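Local coordinates for Adenylate/guanylate cyclase/hydrolase, alpha/beta fold family (Ruegeria pomeroyi, PDB 3MR7), which probably forms cyclic AMP from ATP through this N-terminal adenylate/guanylate cyclase catalytic domain of a longer protein that also belongs to an alpha/beta-hydrolase family, at residues R6-A12 with M60-T66; L35-L40 with A80-E85; I98-I102 with I132-V138; N101-I105 with A116-A120. One frame throughout, in Å; residues are numbered along the deposited sequence.

Contact 1: R6-A12 with M60-T66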
loop_
_atom_site.group_PDB
_atom_site.type_symbol
_atom_site.label_atom_id
_atom_site.label_comp_id
_atom_site.label_asym_id
_atom_site.label_seq_id
_atom_site.Cartn_x
_atom_site.Cartn_y
_atom_site.Cartn_z
ATOM N N ARG A 6 -15.416 10.270 -21.486
ATOM C CA ARG A 6 -15.947 11.362 -20.706
ATOM C C ARG A 6 -15.101 11.758 -19.474
ATOM O O ARG A 6 -14.082 11.142 -19.149
ATOM C CB ARG A 6 -17.449 11.182 -20.423
ATOM C CG ARG A 6 -17.866 10.023 -19.547
ATOM C CD ARG A 6 -19.386 10.069 -19.382
ATOM N NE ARG A 6 -19.912 9.173 -18.349
ATOM C CZ ARG A 6 -20.096 9.519 -17.075
ATOM N NH1 ARG A 6 -19.780 10.740 -16.664
ATOM N NH2 ARG A 6 -20.590 8.642 -16.206
ATOM N N LEU A 7 -15.530 12.832 -18.832
ATOM C CA LEU A 7 -14.934 13.340 -17.612
ATOM C C LEU A 7 -15.584 12.581 -16.429
ATOM O O LEU A 7 -16.801 12.564 -16.284
ATOM C CB LEU A 7 -15.231 14.837 -17.580
ATOM C CG LEU A 7 -14.535 15.867 -16.730
ATOM C CD1 LEU A 7 -13.044 15.632 -16.680
ATOM C CD2 LEU A 7 -14.853 17.186 -17.374
ATOM N N CYS A 8 -14.793 11.918 -15.594
ATOM C CA CYS A 8 -15.405 11.059 -14.582
ATOM C C CYS A 8 -14.739 11.145 -13.244
ATOM O O CYS A 8 -13.559 11.426 -13.146
ATOM C CB CYS A 8 -15.404 9.589 -15.029
ATOM S SG CYS A 8 -17.038 8.919 -15.372
ATOM N N ALA A 9 -15.512 10.875 -12.210
ATOM C CA ALA A 9 -14.979 10.768 -10.875
ATOM C C ALA A 9 -14.716 9.290 -10.606
ATOM O O ALA A 9 -15.635 8.495 -10.521
ATOM C CB ALA A 9 -15.973 11.317 -9.885
ATOM N N ILE A 10 -13.455 8.927 -10.492
ATOM C CA ILE A 10 -13.080 7.563 -10.196
ATOM C C ILE A 10 -12.715 7.438 -8.719
ATOM O O ILE A 10 -12.063 8.317 -8.151
ATOM C CB ILE A 10 -11.882 7.136 -11.039
ATOM C CG1 ILE A 10 -12.255 7.160 -12.502
ATOM C CG2 ILE A 10 -11.437 5.749 -10.681
ATOM C CD1 ILE A 10 -12.158 8.483 -13.087
ATOM N N LEU A 11 -13.141 6.324 -8.125
ATOM C CA LEU A 11 -12.914 5.988 -6.733
ATOM C C LEU A 11 -12.312 4.582 -6.668
ATOM O O LEU A 11 -12.900 3.645 -7.180
ATOM C CB LEU A 11 -14.238 6.083 -5.967
ATOM C CG LEU A 11 -14.587 5.282 -4.704
ATOM C CD1 LEU A 11 -13.450 4.466 -4.084
ATOM C CD2 LEU A 11 -15.211 6.196 -3.679
ATOM N N ALA A 12 -11.122 4.455 -6.077
ATOM C CA ALA A 12 -10.504 3.151 -5.842
ATOM C C ALA A 12 -10.452 2.870 -4.347
ATOM O O ALA A 12 -10.182 3.767 -3.550
ATOM C CB ALA A 12 -9.085 3.089 -6.451
HETATM N N MSE A 60 -11.126 -2.558 -5.683
HETATM C CA MSE A 60 -12.336 -2.179 -6.392
HETATM C C MSE A 60 -12.293 -0.781 -7.004
HETATM O O MSE A 60 -11.589 0.099 -6.539
HETATM C CB MSE A 60 -13.538 -2.327 -5.481
HETATM C CG MSE A 60 -14.574 -1.260 -5.691
HETATM SE SE MSE A 60 -15.889 -1.347 -4.270
HETATM C CE MSE A 60 -16.961 -2.788 -5.023
ATOM N N LEU A 61 -13.072 -0.587 -8.052
ATOM C CA LEU A 61 -13.023 0.640 -8.822
ATOM C C LEU A 61 -14.440 1.056 -9.110
ATOM O O LEU A 61 -15.206 0.274 -9.645
ATOM C CB LEU A 61 -12.319 0.342 -10.127
ATOM C CG LEU A 61 -11.648 1.443 -10.908
ATOM C CD1 LEU A 61 -10.695 2.138 -10.027
ATOM C CD2 LEU A 61 -10.901 0.768 -12.023
ATOM N N ALA A 62 -14.821 2.269 -8.750
ATOM C CA ALA A 62 -16.197 2.681 -9.012
ATOM C C ALA A 62 -16.181 4.058 -9.602
ATOM O O ALA A 62 -15.196 4.765 -9.488
ATOM C CB ALA A 62 -17.037 2.656 -7.750
ATOM N N ARG A 63 -17.273 4.453 -10.233
ATOM C CA ARG A 63 -17.294 5.763 -10.845
ATOM C C ARG A 63 -18.590 6.477 -10.598
ATOM O O ARG A 63 -19.632 5.861 -10.433
ATOM C CB ARG A 63 -17.028 5.667 -12.339
ATOM C CG ARG A 63 -18.190 5.137 -13.136
ATOM C CD ARG A 63 -17.714 4.714 -14.497
ATOM N NE ARG A 63 -18.718 3.905 -15.154
ATOM C CZ ARG A 63 -19.727 4.404 -15.857
ATOM N NH1 ARG A 63 -19.867 5.716 -15.998
ATOM N NH2 ARG A 63 -20.594 3.584 -16.421
ATOM N N PHE A 64 -18.495 7.794 -10.610
ATOM C CA PHE A 64 -19.566 8.684 -10.206
ATOM C C PHE A 64 -19.717 9.854 -11.204
ATOM O O PHE A 64 -18.795 10.197 -11.951
ATOM C CB PHE A 64 -19.275 9.258 -8.810
ATOM C CG PHE A 64 -19.226 8.234 -7.714
ATOM C CD1 PHE A 64 -20.315 8.052 -6.866
ATOM C CD2 PHE A 64 -18.081 7.473 -7.504
ATOM C CE1 PHE A 64 -20.275 7.104 -5.839
ATOM C CE2 PHE A 64 -18.027 6.528 -6.478
ATOM C CZ PHE A 64 -19.132 6.341 -5.644
ATOM N N ASP A 65 -20.885 10.477 -11.199
ATOM C CA ASP A 65 -21.151 11.549 -12.133
ATOM C C ASP A 65 -20.680 12.875 -11.610
ATOM O O ASP A 65 -20.314 13.748 -12.393
ATOM C CB ASP A 65 -22.629 11.611 -12.452
ATOM C CG ASP A 65 -23.034 10.552 -13.435
ATOM O OD1 ASP A 65 -22.192 10.188 -14.304
ATOM O OD2 ASP A 65 -24.187 10.076 -13.324
ATOM N N THR A 66 -20.697 13.036 -10.292
ATOM C CA THR A 66 -20.136 14.240 -9.702
ATOM C C THR A 66 -18.943 13.910 -8.844
ATOM O O THR A 66 -18.864 12.821 -8.309
ATOM C CB THR A 66 -21.174 15.043 -8.886
ATOM O OG1 THR A 66 -21.888 14.184 -7.972
ATOM C CG2 THR A 66 -22.139 15.691 -9.837
#
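A9 and L11 pair with F64 and A62 through antiparallel backbone bonds between strands 4-15 and 59-64, whose local axes run 4.7 Å apart at 155°. The firm bonds are L11 N to A62 O (2.9 Å), A62 N to L11 O, and F64 N to A9 O; A9 N to F64 O is weak. Packing is more extensive on the buried face carrying A9, L11, A62 and F64, where L11 CB meets the F64 ring edge at CE2 (3.8 Å) and A9 CB meets F64 CB. Helix 67-84 packs on A9 and F64 here, helix 27-47 on A62. On the other face I10 CG2 and L61 CD1 lie side by side, 3.7 Å apart.

The end near R6 is looser and more exposed. The R6 chain, extended beyond CG, carries NH2 to D65 OD1, 2.9 Å away and 32° out of the guanidinium plane, in a bent salt bridge. R63 NH1 is also near R6 NH2. With an alanine at R6, D65 would probably lose its charged mate in this contact. The chemistry thus divides: backbone bonds and apolar groups hold the buried middle, while at the exposed end D65 probably offsets part of the arginine charge.

Contact 2: L35-L40 with A80-E85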
loop_
_atom_site.group_PDB
_atom_site.type_symbol
_atom_site.label_atom_id
_atom_site.label_comp_id
_atom_site.label_asym_id
_atom_site.label_seq_id
_atom_site.Cartn_x
_atom_site.Cartn_y
_atom_site.Cartn_z
ATOM N N LEU A 35 -19.268 -8.814 4.817
ATOM C CA LEU A 35 -20.442 -8.136 5.373
ATOM C C LEU A 35 -20.481 -6.644 5.102
ATOM O O LEU A 35 -21.494 -6.125 4.671
ATOM C CB LEU A 35 -20.517 -8.300 6.882
ATOM C CG LEU A 35 -21.758 -7.579 7.371
ATOM C CD1 LEU A 35 -22.963 -8.174 6.657
ATOM C CD2 LEU A 35 -21.894 -7.693 8.850
ATOM N N TYR A 36 -19.386 -5.952 5.401
ATOM C CA TYR A 36 -19.306 -4.499 5.206
ATOM C C TYR A 36 -19.484 -4.132 3.742
ATOM O O TYR A 36 -20.233 -3.206 3.405
ATOM C CB TYR A 36 -17.981 -3.927 5.731
ATOM C CG TYR A 36 -17.826 -3.924 7.236
ATOM C CD1 TYR A 36 -18.916 -3.742 8.083
ATOM C CD2 TYR A 36 -16.583 -4.098 7.811
ATOM C CE1 TYR A 36 -18.755 -3.719 9.459
ATOM C CE2 TYR A 36 -16.415 -4.089 9.175
ATOM C CZ TYR A 36 -17.488 -3.888 9.995
ATOM O OH TYR A 36 -17.269 -3.875 11.357
ATOM N N ARG A 37 -18.801 -4.860 2.866
ATOM C CA ARG A 37 -18.998 -4.658 1.440
ATOM C C ARG A 37 -20.485 -4.684 1.105
ATOM O O ARG A 37 -20.953 -3.914 0.285
ATOM C CB ARG A 37 -18.270 -5.731 0.631
ATOM C CG ARG A 37 -18.744 -5.825 -0.797
ATOM C CD ARG A 37 -18.183 -4.721 -1.663
ATOM N NE ARG A 37 -17.335 -5.277 -2.701
ATOM C CZ ARG A 37 -17.688 -5.396 -3.971
ATOM N NH1 ARG A 37 -18.872 -4.965 -4.371
ATOM N NH2 ARG A 37 -16.848 -5.933 -4.841
ATOM N N ARG A 38 -21.230 -5.568 1.755
ATOM C CA ARG A 38 -22.608 -5.760 1.361
ATOM C C ARG A 38 -23.537 -4.784 2.027
ATOM O O ARG A 38 -24.481 -4.290 1.406
ATOM C CB ARG A 38 -23.059 -7.182 1.643
ATOM C CG ARG A 38 -22.877 -8.077 0.474
ATOM C CD ARG A 38 -22.765 -9.529 0.909
ATOM N NE ARG A 38 -21.495 -10.036 0.425
ATOM C CZ ARG A 38 -21.370 -10.676 -0.722
ATOM N NH1 ARG A 38 -22.449 -10.905 -1.457
ATOM N NH2 ARG A 38 -20.183 -11.093 -1.119
ATOM N N GLU A 39 -23.255 -4.501 3.289
ATOM C CA GLU A 39 -24.134 -3.688 4.100
ATOM C C GLU A 39 -23.753 -2.210 4.148
ATOM O O GLU A 39 -24.581 -1.386 4.475
ATOM C CB GLU A 39 -24.223 -4.249 5.510
ATOM C CG GLU A 39 -23.562 -3.394 6.552
ATOM C CD GLU A 39 -24.067 -3.689 7.957
ATOM O OE1 GLU A 39 -23.337 -4.369 8.718
ATOM O OE2 GLU A 39 -25.186 -3.232 8.303
ATOM N N LEU A 40 -22.522 -1.865 3.797
ATOM C CA LEU A 40 -22.036 -0.508 4.037
ATOM C C LEU A 40 -21.579 0.116 2.745
ATOM O O LEU A 40 -22.140 1.117 2.298
ATOM C CB LEU A 40 -20.884 -0.561 5.007
ATOM C CG LEU A 40 -20.681 0.559 6.004
ATOM C CD1 LEU A 40 -20.007 -0.053 7.221
ATOM C CD2 LEU A 40 -19.834 1.682 5.416
ATOM N N ALA A 80 -18.427 5.400 8.891
ATOM C CA ALA A 80 -19.203 4.327 9.474
ATOM C C ALA A 80 -18.227 3.245 9.946
ATOM O O ALA A 80 -18.447 2.566 10.953
ATOM C CB ALA A 80 -20.180 3.772 8.472
HETATM N N MSE A 81 -17.137 3.101 9.212
HETATM C CA MSE A 81 -16.184 2.061 9.531
HETATM C C MSE A 81 -15.486 2.401 10.815
HETATM O O MSE A 81 -15.114 1.498 11.561
HETATM C CB MSE A 81 -15.170 1.855 8.410
HETATM C CG MSE A 81 -15.782 1.179 7.205
HETATM SE SE MSE A 81 -16.146 -0.718 7.567
HETATM C CE MSE A 81 -14.304 -1.375 7.465
ATOM N N GLN A 82 -15.316 3.699 11.083
ATOM C CA GLN A 82 -14.740 4.093 12.362
ATOM C C GLN A 82 -15.649 3.643 13.506
ATOM O O GLN A 82 -15.171 3.133 14.507
ATOM C CB GLN A 82 -14.443 5.603 12.446
ATOM C CG GLN A 82 -14.350 6.129 13.888
ATOM C CD GLN A 82 -13.676 7.495 13.981
ATOM O OE1 GLN A 82 -13.767 8.310 13.065
ATOM N NE2 GLN A 82 -13.006 7.752 15.102
ATOM N N GLN A 83 -16.955 3.826 13.343
ATOM C CA GLN A 83 -17.909 3.427 14.367
ATOM C C GLN A 83 -17.990 1.916 14.468
ATOM O O GLN A 83 -17.944 1.362 15.561
ATOM C CB GLN A 83 -19.296 3.967 14.056
ATOM C CG GLN A 83 -19.396 5.468 14.022
ATOM C CD GLN A 83 -20.833 5.930 13.872
ATOM O OE1 GLN A 83 -21.157 7.096 14.128
ATOM N NE2 GLN A 83 -21.712 5.008 13.468
ATOM N N ARG A 84 -18.111 1.250 13.325
ATOM C CA ARG A 84 -18.354 -0.188 13.303
ATOM C C ARG A 84 -17.224 -1.021 13.933
ATOM O O ARG A 84 -17.443 -2.140 14.417
ATOM C CB ARG A 84 -18.604 -0.662 11.871
ATOM C CG ARG A 84 -19.765 0.009 11.150
ATOM C CD ARG A 84 -21.085 -0.419 11.712
ATOM N NE ARG A 84 -21.242 -1.879 11.772
ATOM C CZ ARG A 84 -21.955 -2.596 10.903
ATOM N NH1 ARG A 84 -22.559 -1.976 9.897
ATOM N NH2 ARG A 84 -22.063 -3.924 11.037
ATOM N N GLU A 85 -16.016 -0.480 13.928
ATOM C CA GLU A 85 -14.876 -1.230 14.409
ATOM C C GLU A 85 -14.319 -0.700 15.734
ATOM O O GLU A 85 -13.238 -1.107 16.153
ATOM C CB GLU A 85 -13.773 -1.238 13.341
ATOM C CG GLU A 85 -14.045 -2.187 12.181
ATOM C CD GLU A 85 -13.852 -3.655 12.556
ATOM O OE1 GLU A 85 -12.689 -4.126 12.510
ATOM O OE2 GLU A 85 -14.858 -4.329 12.904
#
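Y36 reaches from helix 27-47 to the last turn of helix 67-84. Its CB lies 4.1 Å from SE of M81, modelled as selenomethionine. With CG beside the backbone N (chi1 -70°), the ring is presented to that selenium, which lies over one face, 3.7 Å from the centroid and 22° off the ring normal: a Met-aromatic contact. CG also lies under the selenium, while CD2 and CE2 meet the M81 methyl CE as well. Along the other edge, CE1 sits over a face of the R84 guanidinium, 3.7 Å from R84 CZ, with the two planes almost perpendicular; the ring therefore offers its edge rather than its face to the charge. At the tip, CZ and OH rest against R84 CB, and OH donates to E85 OE2 (2.9 Å) from above the carboxylate plane. That carboxylate is gripped further by R32, in a salt bridge to OE2, and by I94 N, bonded to OE1.

R84 fits as a knob among L35, Y36, E39 and L40, and its NH2 makes a salt bridge to E39 OE1 (2.7 Å). Nearby, L40 CD2 packs on A80 CB at 3.7 Å. The local helix axes stand 12.5 Å apart at 126°, so the long side chains of Y36, E39, M81 and R84 do most of the bridging, while Y96 of strand 96-107 touches both Y36 and M81.

Contact 3: I98-I102 with I132-V138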
loop_
_atom_site.group_PDB
_atom_site.type_symbol
_atom_site.label_atom_id
_atom_site.label_comp_id
_atom_site.label_asym_id
_atom_site.label_seq_id
_atom_site.Cartn_x
_atom_site.Cartn_y
_atom_site.Cartn_z
ATOM N N ILE A 98 -8.850 4.567 0.568
ATOM C CA ILE A 98 -9.621 5.048 -0.577
ATOM C C ILE A 98 -8.940 6.175 -1.282
ATOM O O ILE A 98 -8.434 7.079 -0.650
ATOM C CB ILE A 98 -11.028 5.496 -0.188
ATOM C CG1 ILE A 98 -11.817 4.312 0.379
ATOM C CG2 ILE A 98 -11.742 6.091 -1.393
ATOM C CD1 ILE A 98 -13.076 4.692 1.102
ATOM N N GLY A 99 -8.903 6.080 -2.604
ATOM C CA GLY A 99 -8.415 7.141 -3.470
ATOM C C GLY A 99 -9.497 7.601 -4.439
ATOM O O GLY A 99 -10.363 6.849 -4.863
ATOM N N ILE A 100 -9.467 8.868 -4.783
ATOM C CA ILE A 100 -10.464 9.422 -5.679
ATOM C C ILE A 100 -9.748 10.378 -6.595
ATOM O O ILE A 100 -8.924 11.127 -6.136
ATOM C CB ILE A 100 -11.514 10.202 -4.903
ATOM C CG1 ILE A 100 -12.220 9.269 -3.933
ATOM C CG2 ILE A 100 -12.508 10.818 -5.860
ATOM C CD1 ILE A 100 -13.252 9.937 -3.127
ATOM N N ASN A 101 -10.040 10.346 -7.888
ATOM C CA ASN A 101 -9.402 11.265 -8.824
ATOM C C ASN A 101 -10.399 11.692 -9.893
ATOM O O ASN A 101 -11.519 11.213 -9.911
ATOM C CB ASN A 101 -8.172 10.613 -9.445
ATOM C CG ASN A 101 -7.455 11.529 -10.414
ATOM O OD1 ASN A 101 -7.372 12.735 -10.195
ATOM N ND2 ASN A 101 -6.936 10.963 -11.496
ATOM N N ILE A 102 -9.994 12.594 -10.777
ATOM C CA ILE A 102 -10.833 12.981 -11.902
ATOM C C ILE A 102 -10.044 13.088 -13.216
ATOM O O ILE A 102 -8.838 13.347 -13.219
ATOM C CB ILE A 102 -11.589 14.258 -11.573
ATOM C CG1 ILE A 102 -12.833 13.914 -10.775
ATOM C CG2 ILE A 102 -12.007 14.988 -12.824
ATOM C CD1 ILE A 102 -13.359 15.088 -10.009
ATOM N N ILE A 132 -8.948 8.867 3.301
ATOM C CA ILE A 132 -9.306 9.059 1.918
ATOM C C ILE A 132 -8.284 10.008 1.297
ATOM O O ILE A 132 -8.069 11.087 1.821
ATOM C CB ILE A 132 -10.632 9.783 1.792
ATOM C CG1 ILE A 132 -11.727 9.086 2.573
ATOM C CG2 ILE A 132 -11.015 9.887 0.346
ATOM C CD1 ILE A 132 -13.062 9.775 2.432
ATOM N N CYS A 133 -7.655 9.620 0.189
ATOM C CA CYS A 133 -6.743 10.516 -0.530
ATOM C C CYS A 133 -7.368 10.945 -1.842
ATOM O O CYS A 133 -7.872 10.115 -2.585
ATOM C CB CYS A 133 -5.404 9.841 -0.797
ATOM S SG CYS A 133 -4.304 9.866 0.601
ATOM N N VAL A 134 -7.358 12.238 -2.118
ATOM C CA VAL A 134 -7.947 12.745 -3.360
ATOM C C VAL A 134 -6.922 13.569 -4.107
ATOM O O VAL A 134 -6.051 14.203 -3.507
ATOM C CB VAL A 134 -9.167 13.606 -3.079
ATOM C CG1 VAL A 134 -9.945 12.986 -1.923
ATOM C CG2 VAL A 134 -8.744 15.049 -2.732
ATOM N N SER A 135 -6.982 13.552 -5.421
ATOM C CA SER A 135 -6.026 14.346 -6.154
ATOM C C SER A 135 -6.400 15.807 -5.922
ATOM O O SER A 135 -7.490 16.110 -5.412
ATOM C CB SER A 135 -6.085 14.025 -7.634
ATOM O OG SER A 135 -7.315 14.495 -8.167
ATOM N N ASP A 136 -5.487 16.689 -6.313
ATOM C CA ASP A 136 -5.649 18.127 -6.214
ATOM C C ASP A 136 -6.817 18.609 -7.051
ATOM O O ASP A 136 -7.539 19.503 -6.635
ATOM C CB ASP A 136 -4.362 18.834 -6.660
ATOM C CG ASP A 136 -4.408 20.315 -6.407
ATOM O OD1 ASP A 136 -4.724 20.689 -5.275
ATOM O OD2 ASP A 136 -4.136 21.109 -7.325
ATOM N N ILE A 137 -6.999 18.035 -8.240
ATOM C CA ILE A 137 -8.160 18.392 -9.044
ATOM C C ILE A 137 -9.423 18.141 -8.208
ATOM O O ILE A 137 -10.335 18.983 -8.193
ATOM C CB ILE A 137 -8.296 17.535 -10.289
ATOM C CG1 ILE A 137 -7.136 17.691 -11.217
ATOM C CG2 ILE A 137 -9.472 17.936 -11.077
ATOM C CD1 ILE A 137 -7.153 16.546 -12.225
ATOM N N VAL A 138 -9.502 16.985 -7.533
ATOM C CA VAL A 138 -10.731 16.651 -6.806
ATOM C C VAL A 138 -10.915 17.656 -5.705
ATOM O O VAL A 138 -12.017 18.141 -5.443
ATOM C CB VAL A 138 -10.748 15.233 -6.201
ATOM C CG1 VAL A 138 -11.785 15.135 -5.113
ATOM C CG2 VAL A 138 -11.048 14.193 -7.268
#
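A parallel strand pair, I98-I102 beside I132-S135, forms the sheet layer of a beta-alpha-beta crossover in the cyclase catalytic domain: strand 96-107 leads through the short strand 112-113 and helix 115-126 to strand 132-135. The local axes are 4.7 Å apart and only 17° from parallel. Backbone bonds alternate as a parallel pair requires: C133 N to I98 O (2.8 Å), I100 N to C133 O (3.0 Å) and S135 N to I100 O (3.2 Å). On the face formed by I98, I100, I132 and V134, I100 CD1 crosses I132 CG2 obliquely at 4.1 Å. Helix 67-84 touches I98 and I132 there.

Past S135 the chain turns into helix 136-142, and its first turn leans back on the strand. V138 CG2 is the apolar wedge: it meets I102 CD1 at 3.7 Å and I100 CG2 at 3.9 Å, the side chains crossing at about right angles. I137 CD1 packs beside the I102 backbone carbonyl.

N101 and S135 form the polar link at this junction. The asparagine extends with CG opposite its own N (chi1 -179°), which brings OD1 to the serine. S135 is the N-cap residue, and its OG also accepts a weak capping bond from V138 N. If N101 were an alanine, the S135 hydroxyl would probably lose its acceptor and be set freer to turn at the helix start. As it stands, S135 OG donates to N101 OD1 at 2.7 Å, 17° out of the amide carbonyl plane.

Contact 4: N101-I105 with A116-A120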
loop_
_atom_site.group_PDB
_atom_site.type_symbol
_atom_site.label_atom_id
_atom_site.label_comp_id
_atom_site.label_asym_id
_atom_site.label_seq_id
_atom_site.Cartn_x
_atom_site.Cartn_y
_atom_site.Cartn_z
ATOM N N ASN A 101 -10.040 10.346 -7.888
ATOM C CA ASN A 101 -9.402 11.265 -8.824
ATOM C C ASN A 101 -10.399 11.692 -9.893
ATOM O O ASN A 101 -11.519 11.213 -9.911
ATOM C CB ASN A 101 -8.172 10.613 -9.445
ATOM C CG ASN A 101 -7.455 11.529 -10.414
ATOM O OD1 ASN A 101 -7.372 12.735 -10.195
ATOM N ND2 ASN A 101 -6.936 10.963 -11.496
ATOM N N ILE A 102 -9.994 12.594 -10.777
ATOM C CA ILE A 102 -10.833 12.981 -11.902
ATOM C C ILE A 102 -10.044 13.088 -13.216
ATOM O O ILE A 102 -8.838 13.347 -13.219
ATOM C CB ILE A 102 -11.589 14.258 -11.573
ATOM C CG1 ILE A 102 -12.833 13.914 -10.775
ATOM C CG2 ILE A 102 -12.007 14.988 -12.824
ATOM C CD1 ILE A 102 -13.359 15.088 -10.009
ATOM N N GLY A 103 -10.706 12.842 -14.337
ATOM C CA GLY A 103 -10.037 12.965 -15.616
ATOM C C GLY A 103 -10.954 12.661 -16.779
ATOM O O GLY A 103 -12.075 12.202 -16.579
ATOM N N ASP A 104 -10.489 12.965 -17.989
ATOM C CA ASP A 104 -11.058 12.388 -19.199
ATOM C C ASP A 104 -10.543 10.944 -19.273
ATOM O O ASP A 104 -9.350 10.711 -19.372
ATOM C CB ASP A 104 -10.603 13.160 -20.440
ATOM C CG ASP A 104 -11.236 14.549 -20.554
ATOM O OD1 ASP A 104 -12.225 14.831 -19.851
ATOM O OD2 ASP A 104 -10.741 15.365 -21.363
ATOM N N ILE A 105 -11.429 9.967 -19.176
ATOM C CA ILE A 105 -11.013 8.586 -19.311
ATOM C C ILE A 105 -11.934 7.962 -20.316
ATOM O O ILE A 105 -12.988 8.507 -20.589
ATOM C CB ILE A 105 -11.162 7.823 -18.006
ATOM C CG1 ILE A 105 -12.600 7.377 -17.822
ATOM C CG2 ILE A 105 -10.783 8.707 -16.850
ATOM C CD1 ILE A 105 -13.427 8.438 -17.200
ATOM N N ALA A 116 -6.043 9.000 -15.623
ATOM C CA ALA A 116 -6.857 9.344 -14.466
ATOM C C ALA A 116 -7.283 8.124 -13.637
ATOM O O ALA A 116 -7.402 8.220 -12.437
ATOM C CB ALA A 116 -8.054 10.219 -14.838
ATOM N N VAL A 117 -7.477 6.978 -14.254
ATOM C CA VAL A 117 -7.814 5.780 -13.489
ATOM C C VAL A 117 -6.600 5.277 -12.687
ATOM O O VAL A 117 -6.696 4.958 -11.495
ATOM C CB VAL A 117 -8.315 4.672 -14.423
ATOM C CG1 VAL A 117 -8.681 3.418 -13.632
ATOM C CG2 VAL A 117 -9.507 5.178 -15.231
ATOM N N ASN A 118 -5.452 5.221 -13.350
ATOM C CA ASN A 118 -4.206 4.829 -12.710
ATOM C C ASN A 118 -3.901 5.683 -11.499
ATOM O O ASN A 118 -3.407 5.209 -10.492
ATOM C CB ASN A 118 -3.056 4.867 -13.714
ATOM C CG ASN A 118 -3.119 3.711 -14.700
ATOM O OD1 ASN A 118 -4.118 3.006 -14.758
ATOM N ND2 ASN A 118 -2.052 3.499 -15.459
ATOM N N VAL A 119 -4.243 6.954 -11.595
ATOM C CA VAL A 119 -4.024 7.876 -10.514
ATOM C C VAL A 119 -4.984 7.637 -9.329
ATOM O O VAL A 119 -4.603 7.806 -8.164
ATOM C CB VAL A 119 -4.013 9.313 -11.069
ATOM C CG1 VAL A 119 -3.998 10.380 -9.955
ATOM C CG2 VAL A 119 -2.813 9.463 -11.979
ATOM N N ALA A 120 -6.211 7.207 -9.604
ATOM C CA ALA A 120 -7.145 6.935 -8.513
ATOM C C ALA A 120 -6.634 5.749 -7.708
ATOM O O ALA A 120 -6.665 5.741 -6.466
ATOM C CB ALA A 120 -8.530 6.652 -9.035
#
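Helix 115-126 borders the flat carboxamide of N101 over one face, at its nitrogen edge and, obliquely, from the other side. V119 CG1 lies over that face, 3.7 Å from N101 CG, while A116 CB approaches ND2 from the other side of the plane. At the nitrogen edge, N101 ND2 donates to A116 O (2.9 Å), close to the amide plane; the bond is nearly straight, at 163°. The donor uses a lone pair of that carbonyl, lying in its plane at a C=O...N angle of 112°, so A116 O can also take the helical bond from A120 N. S135 OG, bonded to OD1, holds the opposite amide end, and the two bonds fix which way round the amide sits.

Here the helix of a beta-alpha-beta crossover lies against the first strand of that crossover: helix 115-126 runs back along strand 96-107, the local axes 7.3 Å apart and nearly antiparallel at 168°. This pairing of helix and strand is consistent with the class III cyclase catalytic fold.

Small residues line the close approach: A116 CB touches G103 CA at 3.5 Å, where the glycine has no side chain. Farther along, I105 CG2 meets A116 CB at 3.7 Å and V117 CG2 at 4.1 Å. A120 CB rests 4.0 Å from N101 CB and also touches I10 of strand 4-15.

From the N terminus, strand 4-15 enters contact 1, whose loop runs through helix 27-47 and strand 51-56 before strand 59-64 closes it. Contact 2 starts within that loop and closes only near the end of helix 67-84, so the two cross; they touch where M60 packs on R37. Contact 3 opens afterwards on strand 96-107 and closes at strand 132-135. Contact 4 starts from the same strand, sharing N101 and I102, and closes earlier, on helix 115-126. Backbone bonds between strands 4-15 and 96-107 join contact 1 to contacts 3 and 4 in one sheet, whereas contact 2 ties two helices together, its centre about 21 Å from that of contact 3.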